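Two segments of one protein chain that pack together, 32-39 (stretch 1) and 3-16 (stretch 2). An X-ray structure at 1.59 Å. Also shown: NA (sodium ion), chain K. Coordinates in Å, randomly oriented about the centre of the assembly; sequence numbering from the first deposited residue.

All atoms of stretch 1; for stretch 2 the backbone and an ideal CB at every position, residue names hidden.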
ATOM      1  N   ASN A  32       2.377 -39.842  -1.999  1.00 30.29           N
ATOM      2  CA  ASN A  32       0.938 -39.770  -2.233  1.00 34.16           C
ATOM      3  C   ASN A  32       0.138 -39.076  -1.143  1.00 30.81           C
ATOM      4  O   ASN A  32      -1.096 -39.190  -1.099  1.00 31.57           O
ATOM      5  CB  ASN A  32       0.395 -41.179  -2.435  1.00 40.93           C
ATOM      6  CG  ASN A  32       1.101 -41.893  -3.563  1.00 49.68           C
ATOM      7  OD1 ASN A  32       0.993 -41.487  -4.724  1.00 60.86           O
ATOM      8  ND2 ASN A  32       1.921 -42.884  -3.220  1.00 55.48           N
ATOM      9  N   PHE A  33       0.832 -38.386  -0.252  1.00 23.57           N
ATOM     10  CA  PHE A  33       0.202 -37.745   0.879  1.00 22.92           C
ATOM     11  C   PHE A  33      -0.778 -36.685   0.416  1.00 19.55           C
ATOM     12  O   PHE A  33      -0.492 -35.933  -0.519  1.00 18.83           O
ATOM     13  CB  PHE A  33       1.225 -37.099   1.786  1.00 24.14           C
ATOM     14  CG  PHE A  33       0.618 -36.435   2.980  1.00 27.17           C
ATOM     15  CD1 PHE A  33       0.107 -37.203   4.025  1.00 27.13           C
ATOM     16  CD2 PHE A  33       0.464 -35.057   3.028  1.00 27.80           C
ATOM     17  CE1 PHE A  33      -0.464 -36.605   5.125  1.00 28.56           C
ATOM     18  CE2 PHE A  33      -0.103 -34.451   4.136  1.00 29.71           C
ATOM     19  CZ  PHE A  33      -0.569 -35.231   5.186  1.00 29.41           C
ATOM     20  N   LYS A  34      -1.962 -36.692   1.020  1.00 18.28           N
ATOM     21  CA  LYS A  34      -3.025 -35.776   0.617  1.00 19.49           C
ATOM     22  C   LYS A  34      -3.910 -35.482   1.818  1.00 18.37           C
ATOM     23  O   LYS A  34      -4.310 -36.416   2.524  1.00 19.08           O
ATOM     24  CB  LYS A  34      -3.821 -36.382  -0.536  1.00 20.75           C
ATOM     25  CG  LYS A  34      -5.096 -35.638  -0.888  1.00 25.86           C
ATOM     26  CD  LYS A  34      -5.729 -36.217  -2.149  1.00 28.30           C
ATOM     27  CE  LYS A  34      -7.205 -36.485  -1.944  1.00 38.17           C
ATOM     28  NZ  LYS A  34      -7.770 -37.206  -3.117  1.00 40.12           N
ATOM     29  N   LEU A  35      -4.165 -34.192   2.098  1.00 15.92           N
ATOM     30  CA  LEU A  35      -5.047 -33.790   3.176  1.00 16.74           C
ATOM     31  C   LEU A  35      -5.830 -32.564   2.741  1.00 17.17           C
ATOM     32  O   LEU A  35      -5.231 -31.612   2.234  1.00 16.08           O
ATOM     33  CB  LEU A  35      -4.221 -33.470   4.421  1.00 20.19           C
ATOM     34  CG  LEU A  35      -5.026 -33.166   5.683  1.00 27.38           C
ATOM     35  CD1 LEU A  35      -4.344 -33.817   6.879  1.00 30.57           C
ATOM     36  CD2 LEU A  35      -5.181 -31.673   5.898  1.00 25.88           C
ATOM     37  N   ASN A  36      -7.149 -32.582   2.946  1.00 14.20           N
ATOM     38  CA  ASN A  36      -8.028 -31.462   2.613  1.00 14.89           C
ATOM     39  C   ASN A  36      -8.918 -31.164   3.804  1.00 14.45           C
ATOM     40  O   ASN A  36      -9.424 -32.095   4.449  1.00 16.96           O
ATOM     41  CB  ASN A  36      -8.906 -31.818   1.432  1.00 14.98           C
ATOM     42  CG  ASN A  36      -8.142 -31.948   0.136  1.00 17.42           C
ATOM     43  OD1 ASN A  36      -7.258 -31.153  -0.180  1.00 16.48           O
ATOM     44  ND2 ASN A  36      -8.454 -32.989  -0.609  1.00 20.53           N
ATOM     45  N   VAL A  37      -9.119 -29.886   4.109  1.00 12.98           N
ATOM     46  CA  VAL A  37     -10.052 -29.429   5.126  1.00 13.15           C
ATOM     47  C   VAL A  37     -10.882 -28.278   4.562  1.00 12.26           C
ATOM     48  O   VAL A  37     -10.328 -27.316   4.035  1.00 12.36           O
ATOM     49  CB  VAL A  37      -9.334 -28.963   6.405  1.00 15.42           C
ATOM     50  CG1 VAL A  37     -10.334 -28.444   7.426  1.00 18.21           C
ATOM     51  CG2 VAL A  37      -8.492 -30.098   6.964  1.00 17.39           C
ATOM     52  N   ASN A  38     -12.209 -28.378   4.644  1.00 11.75           N
ATOM     53  CA  ASN A  38     -13.107 -27.330   4.194  1.00 11.47           C
ATOM     54  C   ASN A  38     -12.837 -26.952   2.737  1.00 12.90           C
ATOM     55  O   ASN A  38     -13.003 -25.805   2.348  1.00 12.96           O
ATOM     56  CB  ASN A  38     -13.044 -26.124   5.112  1.00 13.00           C
ATOM     57  CG  ASN A  38     -13.430 -26.456   6.525  1.00 14.44           C
ATOM     58  OD1 ASN A  38     -14.319 -27.268   6.766  1.00 13.90           O
ATOM     59  ND2 ASN A  38     -12.743 -25.843   7.489  1.00 14.71           N
ATOM     60  N   GLU A  39     -12.516 -27.946   1.919  1.00 12.31           N
ATOM     61  CA  GLU A  39     -11.972 -27.689   0.593  1.00 12.82           C
ATOM     62  C   GLU A  39     -12.984 -27.400  -0.499  1.00 12.60           C
ATOM     63  O   GLU A  39     -12.589 -27.049  -1.611  1.00 13.48           O
ATOM     64  CB  GLU A  39     -11.025 -28.810   0.144  1.00 12.69           C
ATOM     65  CG  GLU A  39     -11.729 -30.080  -0.336  1.00 15.37           C
ATOM     66  CD  GLU A  39     -12.246 -31.001   0.758  1.00 14.25           C
ATOM     67  OE1 GLU A  39     -12.144 -30.726   1.981  1.00 13.96           O
ATOM     68  OE2 GLU A  39     -12.781 -32.064   0.332  1.00 21.67           O
ATOM     69  N   UNK A   3      -3.542 -42.206  10.593  1.00 49.14           N
ATOM     70  CA  UNK A   3      -2.402 -41.249  10.774  1.00 48.92           C
ATOM     71  C   UNK A   3      -2.669 -39.916  10.095  1.00 45.39           C
ATOM     72  O   UNK A   3      -2.741 -38.880  10.752  1.00 49.14           O
ATOM     73  CB  UNK A   3      -1.106 -41.842  10.216  1.00 48.92           C
ATOM     74  N   UNK A   4      -2.850 -39.951   8.780  1.00 42.12           N
ATOM     75  CA  UNK A   4      -3.341 -38.791   8.030  1.00 43.05           C
ATOM     76  C   UNK A   4      -4.727 -38.356   8.498  1.00 41.08           C
ATOM     77  O   UNK A   4      -5.033 -37.156   8.563  1.00 29.01           O
ATOM     78  CB  UNK A   4      -3.377 -39.108   6.534  1.00 43.05           C
ATOM     79  N   UNK A   5      -5.586 -39.330   8.783  1.00 37.14           N
ATOM     80  CA  UNK A   5      -6.887 -39.015   9.354  1.00 39.21           C
ATOM     81  C   UNK A   5      -6.760 -38.356  10.722  1.00 34.36           C
ATOM     82  O   UNK A   5      -7.525 -37.446  11.053  1.00 33.37           O
ATOM     83  CB  UNK A   5      -7.735 -40.284   9.463  1.00 39.21           C
ATOM     84  N   UNK A   6      -5.781 -38.797  11.504  1.00 31.79           N
ATOM     85  CA  UNK A   6      -5.538 -38.229  12.822  1.00 34.55           C
ATOM     86  C   UNK A   6      -5.067 -36.767  12.761  1.00 29.99           C
ATOM     87  O   UNK A   6      -5.509 -35.924  13.540  1.00 28.28           O
ATOM     88  CB  UNK A   6      -4.500 -39.077  13.561  1.00 34.55           C
ATOM     89  N   UNK A   7      -4.144 -36.495  11.852  1.00 29.72           N
ATOM     90  CA  UNK A   7      -3.686 -35.125  11.587  1.00 27.00           C
ATOM     91  C   UNK A   7      -4.848 -34.228  11.172  1.00 22.68           C
ATOM     92  O   UNK A   7      -5.035 -33.137  11.711  1.00 22.51           O
ATOM     93  CB  UNK A   7      -2.610 -35.122  10.499  1.00 27.00           C
ATOM     94  N   UNK A   8      -5.667 -34.712  10.258  1.00 21.53           N
ATOM     95  CA  UNK A   8      -6.874 -34.001   9.899  1.00 22.34           C
ATOM     96  C   UNK A   8      -7.767 -33.666  11.106  1.00 20.62           C
ATOM     97  O   UNK A   8      -8.289 -32.562  11.224  1.00 21.41           O
ATOM     98  CB  UNK A   8      -7.664 -34.832   8.886  1.00 22.34           C
ATOM     99  N   UNK A   9      -8.015 -34.658  11.966  1.00 25.38           N
ATOM    100  CA  UNK A   9      -8.859 -34.443  13.136  1.00 25.92           C
ATOM    101  C   UNK A   9      -8.232 -33.414  14.081  1.00 22.24           C
ATOM    102  O   UNK A   9      -8.935 -32.580  14.645  1.00 24.38           O
ATOM    103  CB  UNK A   9      -9.093 -35.764  13.871  1.00 25.92           C
ATOM    104  N   UNK A  10      -6.908 -33.407  14.178  1.00 23.44           N
ATOM    105  CA  UNK A  10      -6.228 -32.425  15.010  1.00 24.88           C
ATOM    106  C   UNK A  10      -6.429 -31.012  14.475  1.00 19.85           C
ATOM    107  O   UNK A  10      -6.598 -30.046  15.229  1.00 21.46           O
ATOM    108  CB  UNK A  10      -4.735 -32.747  15.097  1.00 24.88           C
ATOM    109  N   UNK A  11      -6.365 -30.886  13.158  1.00 21.68           N
ATOM    110  CA  UNK A  11      -6.491 -29.568  12.541  1.00 20.45           C
ATOM    111  C   UNK A  11      -7.932 -29.058  12.691  1.00 20.34           C
ATOM    112  O   UNK A  11      -8.182 -27.910  13.074  1.00 19.29           O
ATOM    113  CB  UNK A  11      -6.089 -29.623  11.066  1.00 20.45           C
ATOM    114  N   UNK A  12      -8.887 -29.963  12.498  1.00 22.47           N
ATOM    115  CA  UNK A  12     -10.300 -29.646  12.664  1.00 20.37           C
ATOM    116  C   UNK A  12     -10.611 -29.219  14.105  1.00 20.07           C
ATOM    117  O   UNK A  12     -11.296 -28.227  14.322  1.00 20.65           O
ATOM    118  CB  UNK A  12     -11.158 -30.851  12.274  1.00 20.37           C
ATOM    119  N   UNK A  13      -9.945 -29.844  15.067  1.00 22.60           N
ATOM    120  CA  UNK A  13     -10.179 -29.510  16.470  1.00 24.60           C
ATOM    121  C   UNK A  13      -9.601 -28.145  16.812  1.00 23.56           C
ATOM    122  O   UNK A  13     -10.233 -27.343  17.502  1.00 23.00           O
ATOM    123  CB  UNK A  13      -9.574 -30.579  17.382  1.00 24.60           C
ATOM    124  N   UNK A  14      -8.410 -27.874  16.285  1.00 22.43           N
ATOM    125  CA  UNK A  14      -7.787 -26.542  16.386  1.00 23.00           C
ATOM    126  C   UNK A  14      -8.691 -25.424  15.855  1.00 19.09           C
ATOM    127  O   UNK A  14      -8.797 -24.327  16.421  1.00 22.66           O
ATOM    128  CB  UNK A  14      -6.462 -26.529  15.621  1.00 23.00           C
ATOM    129  N   UNK A  15      -9.380 -25.717  14.770  1.00 19.45           N
ATOM    130  CA  UNK A  15     -10.184 -24.745  14.089  1.00 18.56           C
ATOM    131  C   UNK A  15     -11.547 -24.495  14.747  1.00 17.62           C
ATOM    132  O   UNK A  15     -12.189 -23.488  14.474  1.00 19.62           O
ATOM    133  CB  UNK A  15     -10.383 -25.193  12.640  1.00 18.56           C
ATOM    134  N   UNK A  16     -11.920 -25.373  15.688  1.00 22.95           N
ATOM    135  CA  UNK A  16     -13.237 -25.318  16.315  1.00 26.67           C
ATOM    136  C   UNK A  16     -13.593 -23.958  16.904  1.00 22.75           C
ATOM    137  O   UNK A  16     -14.738 -23.524  16.789  1.00 26.77           O
ATOM    138  CB  UNK A  16     -13.317 -26.375  17.418  1.00 26.67           C
TER
HETATM  139 NA    NA K 310     -12.553 -28.857  -3.755  1.00 23.08          NA

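Backbone geometry sets the frame: a helix covering most of stretch 2 runs over strand 34-37 with axes 9.1 Å apart at closest approach and N-to-C directions 26° apart. On the strand, Leu 35 and Val 37 point their CB atoms toward the helix, while Lys 34 and Asn 36 point theirs away, so the helix meets two apolar side chains, flanked by the Phe 33 ring and by backbone carbonyls.

Position 3 has nothing of stretch 1 within 5.5 Å of its ideal CB, so almost any residue would do; it is Gly 3, whose O accepts from the backbone N of position 7 at 3.0 Å.

At position 4 the CB points toward the strand, 4.1 Å from Phe 33 CE1 and 4.9 Å from Lys 34 O. The space is short and of mixed character, suiting Thr, Val, Ser or Ala. It is Thr 4, with chi1 in m. Its OG1 lies near the plane of the Phe 33 ring, at the edge, 3.5 Å from CE1, and its CG2 is 3.6 Å from Lys 34 O.

Positions 5 and 6 have CB vectors pointing away, with no stretch 1 atom within 5.5 Å. Polar residues are natural here, and Asp 5 and Ser 6 occupy them.

Position 7 points toward stretch 1, its CB 4.2 Å from Leu 35 CD1, with the Phe 33 ring beyond. Leu, Met or Ile would fit. The residue is Leu 7: its CD2 lies 3.7 Å from Leu 35 CD1 and 3.9 Å from Phe 33 CZ.

Position 8 has its CB pointing sideways, 4.0 Å from Leu 35 CD1 and 5.2 Å from Val 37 CG2, yet the carbonyl O of Asn 36 offers an acceptor to a long side chain. Lys or Arg could combine an apolar stem with a donor at its end. Lys 8 is extended, all four chi angles in t, and its NZ donates to Asn 36 O at 2.6 Å. NZ also donates to water 1 and water 2; the first accepts from Asn 36 N, the second donates to Glu 39 OE1.

Positions 9 and 10 are out of reach and suit polar residues: Asn 9 and Ser 10.

Position 11 points back toward the strand, 4.8 Å from Val 37 CG2, favouring Ile, Leu or Val. Ile 11 places CD1 4.1 Å from Leu 35 CD2 and CG2 4.2 Å from Val 37 CG2.

Position 12 points sideways, 5.5 Å from Val 37 CG1, admitting many longer side chains. Glu 12 brings its CG to 4.2 Å from Val 37 CG1.

Positions 13 and 14 are out of reach and weakly constrained: Lys 13 and Tyr 14.

Position 15 points toward stretch 1 but its CB has no stretch 1 atom within 5.5 Å, so a longer apolar residue such as Leu or Met could reach Val 37. Leu 15 CD1 reaches Val 37 CG1 at 4.1 Å.

Position 16, again out of reach, is Lys 16.

Stretch 2 (3-16) GTDSLKNSIEKYLK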
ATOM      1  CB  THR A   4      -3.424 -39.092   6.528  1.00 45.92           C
ATOM      2  OG1 THR A   4      -2.142 -39.526   6.056  1.00 52.49           O
ATOM      3  CG2 THR A   4      -3.861 -37.845   5.752  1.00 41.96           C
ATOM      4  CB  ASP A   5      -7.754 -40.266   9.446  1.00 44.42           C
ATOM      5  CG  ASP A   5      -8.490 -40.543   8.159  1.00 49.57           C
ATOM      6  OD1 ASP A   5      -9.496 -39.850   7.891  1.00 62.05           O
ATOM      7  OD2 ASP A   5      -8.026 -41.406   7.389  1.00 58.96           O
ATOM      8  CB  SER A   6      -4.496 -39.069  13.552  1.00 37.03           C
ATOM      9  OG  SER A   6      -4.392 -38.653  14.896  1.00 46.32           O
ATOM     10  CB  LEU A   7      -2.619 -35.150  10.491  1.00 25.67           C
ATOM     11  CG  LEU A   7      -2.165 -33.798   9.933  1.00 25.06           C
ATOM     12  CD1 LEU A   7      -1.587 -32.899  11.023  1.00 27.22           C
ATOM     13  CD2 LEU A   7      -1.176 -34.007   8.803  1.00 22.68           C
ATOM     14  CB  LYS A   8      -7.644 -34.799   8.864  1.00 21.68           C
ATOM     15  CG  LYS A   8      -8.781 -34.038   8.247  1.00 22.87           C
ATOM     16  CD  LYS A   8      -9.238 -34.708   6.978  1.00 27.64           C
ATOM     17  CE  LYS A   8     -10.595 -34.186   6.576  1.00 26.26           C
ATOM     18  NZ  LYS A   8     -10.784 -34.269   5.102  1.00 29.92           N
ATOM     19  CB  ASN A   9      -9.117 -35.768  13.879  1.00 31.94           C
ATOM     20  CG  ASN A   9      -9.784 -36.824  12.998  1.00 35.67           C
ATOM     21  OD1 ASN A   9     -10.607 -36.519  12.133  1.00 37.59           O
ATOM     22  ND2 ASN A   9      -9.422 -38.083  13.220  1.00 48.89           N
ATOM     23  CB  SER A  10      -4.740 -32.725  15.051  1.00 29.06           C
ATOM     24  OG  SER A  10      -4.075 -31.789  15.880  1.00 39.90           O
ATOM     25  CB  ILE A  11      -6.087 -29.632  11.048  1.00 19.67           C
ATOM     26  CG1 ILE A  11      -4.574 -29.797  10.913  1.00 20.58           C
ATOM     27  CG2 ILE A  11      -6.572 -28.392  10.304  1.00 19.25           C
ATOM     28  CD1 ILE A  11      -4.108 -30.125   9.507  1.00 21.82           C
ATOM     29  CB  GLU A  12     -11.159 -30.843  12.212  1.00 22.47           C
ATOM     30  CG  GLU A  12     -11.189 -30.982  10.690  1.00 26.07           C
ATOM     31  CD  GLU A  12     -11.996 -32.165  10.184  1.00 32.13           C
ATOM     32  OE1 GLU A  12     -12.312 -33.044  10.991  1.00 39.35           O
ATOM     33  OE2 GLU A  12     -12.233 -32.261   8.955  1.00 37.53           O
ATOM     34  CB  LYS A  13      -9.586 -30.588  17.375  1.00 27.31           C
ATOM     35  CG  LYS A  13      -9.825 -30.347  18.858  1.00 33.52           C
ATOM     36  CD  LYS A  13      -9.438 -31.560  19.695  1.00 41.23           C
ATOM     37  CE  LYS A  13      -9.527 -31.262  21.183  1.00 45.96           C
ATOM     38  NZ  LYS A  13      -8.743 -32.244  21.980  1.00 49.10           N
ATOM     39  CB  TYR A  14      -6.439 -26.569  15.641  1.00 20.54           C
ATOM     40  CG  TYR A  14      -5.733 -25.218  15.599  1.00 22.45           C
ATOM     41  CD1 TYR A  14      -5.201 -24.654  16.744  1.00 18.86           C
ATOM     42  CD2 TYR A  14      -5.731 -24.451  14.449  1.00 20.10           C
ATOM     43  CE1 TYR A  14      -4.620 -23.404  16.726  1.00 19.34           C
ATOM     44  CE2 TYR A  14      -5.119 -23.228  14.409  1.00 19.89           C
ATOM     45  CZ  TYR A  14      -4.582 -22.695  15.552  1.00 19.26           C
ATOM     46  OH  TYR A  14      -4.021 -21.453  15.543  1.00 18.06           O
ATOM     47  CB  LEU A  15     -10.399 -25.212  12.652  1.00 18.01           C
ATOM     48  CG  LEU A  15      -9.242 -25.010  11.696  1.00 16.50           C
ATOM     49  CD1 LEU A  15      -9.640 -25.594  10.336  1.00 17.36           C
ATOM     50  CD2 LEU A  15      -8.855 -23.545  11.591  1.00 18.57           C
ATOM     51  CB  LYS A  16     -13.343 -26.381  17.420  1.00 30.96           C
ATOM     52  CG  LYS A  16     -13.766 -27.756  16.927  1.00 40.65           C
ATOM     53  CD  LYS A  16     -13.674 -28.803  18.032  1.00 45.18           C
ATOM     54  CE  LYS A  16     -14.341 -28.335  19.318  1.00 52.83           C
ATOM     55  NZ  LYS A  16     -14.623 -29.469  20.244  1.00 58.61           N
TER
HETATM   56  O   HOH W   1      -8.320 -35.250   3.482  1.00 17.84           O
HETATM   57  O   HOH W   2     -12.688 -32.628   3.586  1.00 29.46           O
HETATM   58  O   HOH W   3     -13.461 -31.436  -3.638  1.00 40.38           O
HETATM   59  O   HOH W   4     -14.820 -28.884  -5.212  1.00 25.99           O
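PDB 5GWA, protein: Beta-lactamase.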